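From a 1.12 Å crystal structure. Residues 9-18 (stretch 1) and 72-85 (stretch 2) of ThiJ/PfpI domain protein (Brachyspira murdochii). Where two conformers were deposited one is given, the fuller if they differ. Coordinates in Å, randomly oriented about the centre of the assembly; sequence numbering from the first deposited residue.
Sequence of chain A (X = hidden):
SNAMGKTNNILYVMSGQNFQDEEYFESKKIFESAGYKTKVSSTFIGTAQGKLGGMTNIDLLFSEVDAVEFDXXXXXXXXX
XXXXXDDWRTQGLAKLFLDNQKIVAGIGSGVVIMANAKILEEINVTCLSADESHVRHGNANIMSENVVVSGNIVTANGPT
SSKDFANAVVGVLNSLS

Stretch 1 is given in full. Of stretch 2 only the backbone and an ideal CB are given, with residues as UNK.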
# COMPACT_ATOMS: atom_id res chain seq x y z
N ASN A 9 1.99 -13.18 5.53
CA ASN A 9 1.78 -11.93 6.26
C ASN A 9 1.85 -10.74 5.30
O ASN A 9 2.67 -10.72 4.38
CB ASN A 9 2.87 -11.71 7.31
CG ASN A 9 2.85 -12.75 8.41
OD1 ASN A 9 1.81 -13.26 8.82
ND2 ASN A 9 4.04 -13.06 8.91
N ILE A 10 1.02 -9.73 5.56
CA ILE A 10 0.99 -8.49 4.79
C ILE A 10 1.15 -7.31 5.73
O ILE A 10 0.52 -7.25 6.78
CB ILE A 10 -0.33 -8.37 3.99
CG1 ILE A 10 -0.41 -9.46 2.92
CG2 ILE A 10 -0.48 -6.97 3.37
CD1 ILE A 10 -1.75 -9.51 2.22
N LEU A 11 2.00 -6.36 5.34
CA LEU A 11 2.22 -5.12 6.08
C LEU A 11 1.48 -3.96 5.44
O LEU A 11 1.61 -3.75 4.23
CB LEU A 11 3.70 -4.77 6.06
CG LEU A 11 4.08 -3.44 6.73
CD1 LEU A 11 3.84 -3.50 8.25
CD2 LEU A 11 5.51 -3.08 6.41
N TYR A 12 0.73 -3.19 6.23
CA TYR A 12 0.23 -1.90 5.80
C TYR A 12 1.18 -0.79 6.23
O TYR A 12 1.76 -0.83 7.32
CB TYR A 12 -1.13 -1.62 6.42
CG TYR A 12 -2.28 -2.45 5.92
CD1 TYR A 12 -2.91 -2.14 4.72
CD2 TYR A 12 -2.76 -3.53 6.66
CE1 TYR A 12 -3.99 -2.86 4.26
CE2 TYR A 12 -3.86 -4.25 6.21
CZ TYR A 12 -4.47 -3.91 5.02
OH TYR A 12 -5.57 -4.63 4.62
N VAL A 13 1.29 0.22 5.38
CA VAL A 13 1.91 1.51 5.71
C VAL A 13 0.83 2.56 5.54
O VAL A 13 0.25 2.68 4.45
CB VAL A 13 3.10 1.81 4.76
CG1 VAL A 13 3.55 3.26 4.87
CG2 VAL A 13 4.25 0.84 5.04
N MSE A 14 0.53 3.32 6.59
CA MSE A 14 -0.53 4.32 6.49
C MSE A 14 -0.38 5.37 7.55
O MSE A 14 0.35 5.20 8.54
CB MSE A 14 -1.92 3.66 6.53
CG MSE A 14 -2.33 3.11 7.88
SE MSE A 14 -3.70 1.74 7.54
CE MSE A 14 -4.57 1.75 9.25
N SER A 15 -1.05 6.49 7.34
CA SER A 15 -1.07 7.58 8.31
C SER A 15 -1.92 7.20 9.52
O SER A 15 -2.99 6.60 9.39
CB SER A 15 -1.59 8.86 7.65
OG SER A 15 -2.90 8.70 7.14
N GLY A 16 -1.44 7.59 10.70
CA GLY A 16 -2.12 7.28 11.95
C GLY A 16 -3.43 8.02 12.10
O GLY A 16 -4.30 7.58 12.85
N GLN A 17 -3.58 9.15 11.44
CA GLN A 17 -4.88 9.80 11.40
C GLN A 17 -5.24 10.09 9.96
O GLN A 17 -4.38 10.43 9.14
CB GLN A 17 -4.88 11.09 12.21
CG GLN A 17 -4.18 10.97 13.58
CD GLN A 17 -4.89 10.09 14.63
OE1 GLN A 17 -5.98 9.60 14.41
NE2 GLN A 17 -4.21 9.85 15.73
N ASN A 18 -6.52 9.94 9.66
CA ASN A 18 -7.08 10.25 8.36
C ASN A 18 -6.60 9.37 7.22
O ASN A 18 -6.58 9.80 6.07
CB ASN A 18 -6.93 11.74 8.03
CG ASN A 18 -7.72 12.59 8.98
OD1 ASN A 18 -8.79 12.19 9.43
ND2 ASN A 18 -7.18 13.74 9.33
N UNK A 72 4.31 -8.90 1.42
CA UNK A 72 3.84 -7.73 0.68
C UNK A 72 3.76 -6.56 1.63
O UNK A 72 3.54 -6.74 2.84
CB UNK A 72 2.48 -7.99 0.02
N UNK A 73 3.89 -5.37 1.05
CA UNK A 73 3.56 -4.12 1.72
C UNK A 73 2.45 -3.44 0.93
O UNK A 73 2.43 -3.50 -0.30
CB UNK A 73 4.79 -3.21 1.85
N UNK A 74 1.52 -2.84 1.66
CA UNK A 74 0.37 -2.14 1.09
C UNK A 74 0.35 -0.71 1.62
O UNK A 74 0.18 -0.49 2.84
CB UNK A 74 -0.94 -2.86 1.42
N UNK A 75 0.50 0.25 0.72
CA UNK A 75 0.44 1.68 1.04
C UNK A 75 -1.00 2.16 0.88
O UNK A 75 -1.53 2.22 -0.23
CB UNK A 75 1.38 2.49 0.15
N UNK A 76 -1.62 2.50 2.01
CA UNK A 76 -2.99 2.99 2.03
C UNK A 76 -3.00 4.51 1.90
O UNK A 76 -2.10 5.19 2.41
CB UNK A 76 -3.70 2.55 3.31
N UNK A 77 -4.00 5.04 1.21
CA UNK A 77 -4.15 6.45 0.99
C UNK A 77 -5.00 7.16 2.03
O UNK A 77 -4.91 6.90 3.25
CB UNK A 77 -4.75 6.68 -0.40
N UNK A 78 -5.84 8.06 1.53
CA UNK A 78 -6.59 8.99 2.35
C UNK A 78 -5.86 10.31 2.46
O UNK A 78 -4.65 10.40 2.24
CB UNK A 78 -6.84 8.40 3.74
N UNK A 79 -6.59 11.34 2.86
CA UNK A 79 -6.00 12.67 2.98
C UNK A 79 -4.81 12.68 3.94
O UNK A 79 -3.85 13.42 3.73
CB UNK A 79 -7.06 13.67 3.45
N UNK A 80 -4.85 11.84 4.99
CA UNK A 80 -3.73 11.79 5.90
C UNK A 80 -2.44 11.28 5.27
O UNK A 80 -1.35 11.55 5.77
CB UNK A 80 -4.09 10.91 7.10
N UNK A 81 -2.55 10.54 4.17
CA UNK A 81 -1.36 9.99 3.50
C UNK A 81 -0.45 11.10 2.96
O UNK A 81 0.76 10.89 2.79
CB UNK A 81 -1.78 9.06 2.36
N UNK A 82 -1.01 12.27 2.67
CA UNK A 82 -0.22 13.35 2.10
C UNK A 82 0.98 13.69 2.98
O UNK A 82 2.04 14.04 2.49
CB UNK A 82 -1.09 14.59 1.90
N UNK A 83 0.80 13.52 4.29
CA UNK A 83 1.87 13.76 5.26
C UNK A 83 3.05 12.80 5.11
O UNK A 83 4.12 13.07 5.61
CB UNK A 83 1.31 13.65 6.68
N UNK A 84 2.83 11.68 4.42
CA UNK A 84 3.85 10.64 4.22
C UNK A 84 4.46 10.63 2.83
O UNK A 84 5.40 9.89 2.57
CB UNK A 84 3.24 9.26 4.50
N UNK A 85 3.94 11.46 1.93
CA UNK A 85 4.37 11.43 0.54
C UNK A 85 5.86 11.71 0.35
O UNK A 85 6.51 11.10 -0.52
CB UNK A 85 3.56 12.45 -0.26

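Stretch 2 enters as a strand running parallel to strand 9-13, and its backbone fixes which positions share a face with which residues of stretch 1. Position 72 lies on the face of Ile-10 and Tyr-12, its ideal CB 4.4 Å from Ile-10 CG1; a small or moderate apolar side chain would suit. It is Ala-72, whose O accepts a hydrogen bond from Leu-11 N (3.0 Å).

Position 73 turns to the other face, with Leu-11 and Val-13, where an ideal CB sits 4.0 Å from Leu-11 O. Any of the aliphatic, preferably beta-branched, residues would fit. The residue is Val-73, and its CG2 reaches both Val-13 CG2 (3.7 Å) and Leu-11 CD2 (4.0 Å).

At 74 the CB returns to the first face, 3.9 Å from Tyr-12 CD1 and 4.6 Å from Ile-10 CG2, a setting for valine or isoleucine. Val-74 spans the two neighbours: CG2 packs on Ile-10 CG2 (3.7 Å) and CG1 on Tyr-12 CD1 (3.8 Å). Its backbone bonds twice, from N to Leu-11 O (2.7 Å) and from O to Val-13 N (2.9 Å).

Position 75 shares its face with Val-13, but its CB is 4.5 Å from Val-13 O, leaving room for a longer apolar or aromatic side chain to reach back. Phe-75 does so, bringing CD1 to 3.6 Å from Val-13 CG1.

The CB of 76 points toward stretch 1, 3.8 Å from Met-14 CB and 5.0 Å from Tyr-12 CD1; a medium aliphatic group is apt. Val-76 places CG2 3.6 Å from Tyr-12 CD1, while its N donates to Val-13 O (3.1 Å). A water links Val-76 O to Ser-15 N.

A CB at 77 would point away and meet nothing of stretch 1, so stretch 1 sets no preference; the residue is Gly-77. Position 78 has positive phi, and a CB would lie 2.7 Å from Asn-18 O and jam against the preceding carbonyl: Gly-78.

At 79 the CB points sideways, allowing many side chains; Ile-79 lays CG2 3.8 Å from Asn-18 CB. Position 80 again demands glycine, since a CB would come within 2.1 Å of Gln-17 O and 2.5 Å of Ser-15 OG. Gly-80 N donates to Asn-18 O (2.9 Å).

Positions 81 and 82 point sideways and are little constrained here: Cys-81 and Ile-82. At 83 the CB points toward stretch 1 but nothing of it lies within 5.5 Å, so many side chains would suit; Thr-83 OG1 donates to Gly-80 O (2.8 Å). Position 84 points toward stretch 1 from a distance, favouring a long apolar chain; Leu-84 CD1 reaches Ser-15 N (3.5 Å). Position 85 is out of reach: Trp-85.

Stretch 2 (72-85) AVVFVGGIGCITLW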
# COMPACT_ATOMS: atom_id res chain seq x y z
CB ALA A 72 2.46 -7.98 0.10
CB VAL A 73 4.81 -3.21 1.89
CG1 VAL A 73 5.42 -2.82 0.54
CG2 VAL A 73 4.47 -1.97 2.69
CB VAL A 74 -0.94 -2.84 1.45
CG1 VAL A 74 -2.15 -2.03 1.00
CG2 VAL A 74 -0.98 -4.26 0.87
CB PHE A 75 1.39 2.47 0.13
CG PHE A 75 2.84 2.14 0.36
CD1 PHE A 75 3.57 2.83 1.32
CD2 PHE A 75 3.48 1.15 -0.38
CE1 PHE A 75 4.90 2.51 1.57
CE2 PHE A 75 4.81 0.83 -0.13
CZ PHE A 75 5.52 1.51 0.85
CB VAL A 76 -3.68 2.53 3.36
CG1 VAL A 76 -4.99 3.27 3.62
CG2 VAL A 76 -3.92 1.02 3.32
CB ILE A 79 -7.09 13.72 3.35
CG1 ILE A 79 -6.53 15.15 3.29
CG2 ILE A 79 -7.73 13.41 4.70
CD1 ILE A 79 -7.60 16.23 3.38
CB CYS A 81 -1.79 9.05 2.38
SG CYS A 81 -0.42 8.17 1.60
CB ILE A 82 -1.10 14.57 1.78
CG1 ILE A 82 -2.15 14.20 0.74
CG2 ILE A 82 -0.26 15.75 1.30
CD1 ILE A 82 -3.28 15.21 0.60
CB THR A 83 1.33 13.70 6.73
OG1 THR A 83 0.95 12.36 7.08
CG2 THR A 83 0.13 14.65 6.89
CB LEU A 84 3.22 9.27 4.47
CG LEU A 84 2.60 9.04 5.85
CD1 LEU A 84 1.95 7.66 5.93
CD2 LEU A 84 3.66 9.20 6.93
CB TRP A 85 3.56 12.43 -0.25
CG TRP A 85 2.21 11.98 -0.63
CD1 TRP A 85 1.60 10.77 -0.36
CD2 TRP A 85 1.27 12.73 -1.40
NE1 TRP A 85 0.34 10.73 -0.92
CE2 TRP A 85 0.12 11.92 -1.58
CE3 TRP A 85 1.30 14.01 -1.97
CZ2 TRP A 85 -0.98 12.36 -2.31
CZ3 TRP A 85 0.21 14.43 -2.69
CH2 TRP A 85 -0.91 13.61 -2.86
O HOH W 1 -2.42 6.67 4.78
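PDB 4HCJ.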